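Local atomic coordinates of uncharacterized protein (Methanosarcina mazei, PDB entry 3R6A), a protein that is of unknown function but belongs to the glyoxalase/bleomycin resistance protein/dioxygenase superfamily and assembles as a pair of identical subunits. Residues B[71-76]-B[113-118]. Sequence-based numbering, arbitrary orientation.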
# COMPACT_ATOMS: atom_id res chain seq x y z
N PHE B 71 2.70 4.98 -6.75
CA PHE B 71 3.35 4.21 -7.80
C PHE B 71 4.57 4.97 -8.27
O PHE B 71 4.45 6.09 -8.78
CB PHE B 71 2.43 4.03 -9.02
CG PHE B 71 1.24 3.14 -8.80
CD1 PHE B 71 0.98 2.55 -7.56
CD2 PHE B 71 0.36 2.89 -9.85
CE1 PHE B 71 -0.13 1.74 -7.38
CE2 PHE B 71 -0.76 2.07 -9.68
CZ PHE B 71 -1.00 1.50 -8.44
N LEU B 72 5.75 4.39 -8.09
CA LEU B 72 6.98 5.00 -8.57
C LEU B 72 7.08 4.52 -10.02
O LEU B 72 7.05 3.31 -10.28
CB LEU B 72 8.18 4.50 -7.75
CG LEU B 72 9.59 4.96 -8.15
CD1 LEU B 72 9.68 6.48 -8.16
CD2 LEU B 72 10.58 4.37 -7.16
N VAL B 73 7.17 5.45 -10.96
CA VAL B 73 7.21 5.10 -12.37
C VAL B 73 8.40 5.70 -13.11
O VAL B 73 9.05 6.62 -12.63
CB VAL B 73 5.91 5.56 -13.09
CG1 VAL B 73 4.70 4.97 -12.38
CG2 VAL B 73 5.81 7.08 -13.09
N ASP B 74 8.67 5.17 -14.30
CA ASP B 74 9.79 5.64 -15.11
C ASP B 74 9.45 6.97 -15.79
O ASP B 74 10.30 7.85 -15.90
CB ASP B 74 10.16 4.59 -16.15
CG ASP B 74 9.09 4.41 -17.22
OD1 ASP B 74 7.89 4.55 -16.89
OD2 ASP B 74 9.45 4.13 -18.38
N SER B 75 8.20 7.11 -16.24
CA SER B 75 7.78 8.32 -16.93
C SER B 75 6.35 8.75 -16.63
O SER B 75 5.40 8.06 -17.01
CB SER B 75 7.94 8.12 -18.44
OG SER B 75 7.33 9.18 -19.17
N LEU B 76 6.18 9.88 -15.96
CA LEU B 76 4.84 10.38 -15.64
C LEU B 76 4.02 10.64 -16.89
O LEU B 76 2.85 10.30 -16.97
CB LEU B 76 4.89 11.69 -14.85
CG LEU B 76 5.11 11.76 -13.35
CD1 LEU B 76 4.74 13.17 -12.89
CD2 LEU B 76 4.27 10.73 -12.62
N ILE B 113 -4.53 7.47 -6.64
CA ILE B 113 -3.14 7.03 -6.63
C ILE B 113 -2.16 8.16 -6.91
O ILE B 113 -2.42 9.02 -7.77
CB ILE B 113 -2.91 5.94 -7.71
CG1 ILE B 113 -3.83 4.74 -7.44
CG2 ILE B 113 -1.43 5.54 -7.74
CD1 ILE B 113 -3.53 3.97 -6.17
N GLU B 114 -1.05 8.17 -6.19
CA GLU B 114 -0.03 9.18 -6.41
C GLU B 114 1.04 8.55 -7.31
O GLU B 114 1.58 7.49 -6.98
CB GLU B 114 0.62 9.62 -5.10
CG GLU B 114 1.81 10.54 -5.31
CD GLU B 114 2.55 10.84 -4.03
OE1 GLU B 114 2.70 9.92 -3.20
OE2 GLU B 114 2.99 12.00 -3.86
N TYR B 115 1.30 9.18 -8.45
CA TYR B 115 2.32 8.69 -9.37
C TYR B 115 3.55 9.57 -9.19
O TYR B 115 3.47 10.80 -9.25
CB TYR B 115 1.82 8.78 -10.82
CG TYR B 115 0.79 7.74 -11.17
CD1 TYR B 115 1.13 6.61 -11.91
CD2 TYR B 115 -0.54 7.89 -10.76
CE1 TYR B 115 0.18 5.65 -12.24
CE2 TYR B 115 -1.50 6.93 -11.08
CZ TYR B 115 -1.13 5.82 -11.82
OH TYR B 115 -2.08 4.88 -12.19
N VAL B 116 4.70 8.94 -8.98
CA VAL B 116 5.93 9.69 -8.76
C VAL B 116 7.03 9.29 -9.72
O VAL B 116 7.18 8.11 -10.04
CB VAL B 116 6.43 9.49 -7.32
CG1 VAL B 116 7.70 10.31 -7.08
CG2 VAL B 116 5.35 9.88 -6.33
N GLU B 117 7.80 10.27 -10.16
CA GLU B 117 8.93 10.05 -11.05
C GLU B 117 10.13 10.66 -10.36
O GLU B 117 10.12 11.85 -10.03
CB GLU B 117 8.69 10.75 -12.39
CG GLU B 117 9.76 10.49 -13.44
CD GLU B 117 9.55 11.32 -14.69
OE1 GLU B 117 8.51 11.16 -15.35
OE2 GLU B 117 10.44 12.14 -15.01
N HIS B 118 11.16 9.86 -10.11
CA HIS B 118 12.36 10.35 -9.44
C HIS B 118 13.38 10.85 -10.46
O HIS B 118 13.58 10.23 -11.51
CB HIS B 118 12.97 9.23 -8.59
CG HIS B 118 12.24 8.97 -7.31
ND1 HIS B 118 12.44 7.83 -6.56
CD2 HIS B 118 11.34 9.72 -6.63
CE1 HIS B 118 11.68 7.88 -5.48
NE2 HIS B 118 11.01 9.02 -5.49
O HOH W 1 11.24 7.39 -11.35
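Phe71 and Tyr115 lie side by side across two neighbouring parallel strands, both side chains on the same face of the sheet. The edge of the Phe71 ring is turned toward the Tyr115 ring face in a T-shaped pair, with centroids 5.3 Å apart and planes at 74°. Over the centre of one face of the Phe71 ring sits Ile113 CG2, 3.7 Å from the centroid, in a CH-pi contact. Val73 CG1 meets the Tyr115 ring at its edge, while the hydroxyl of Tyr115 is hydrogen-bonded to His107. Ile51 and Leu27 of the second subunit pack on Phe71 and Tyr115, respectively, which brings the aromatic pair to the dimer interface. Strands 69-73 and 112-118 are the first and last of a beta-alpha-beta-beta-beta module, the repeating unit of the glyoxalase superfamily, and pair in parallel; Phe71 N donates to Glu114 O, Val116 N to Phe71 O, and Val73 N to Val116 O (2.8 Å). Past Val73 the strand ends, and a water that donates to Val73 O and accepts from His118 N bridges the two segments. Glu117, its CG anti to the backbone N (chi1 -176°), passes Asp74 O, its CG 3.6 Å from that oxygen, and accepts a nearly straight hydrogen bond at OE1 from Leu76 N (2.7 Å), at the start of helix 76-84. Leu72 CD1 rests over the centre of the His118 ring, 3.5 Å from its centroid.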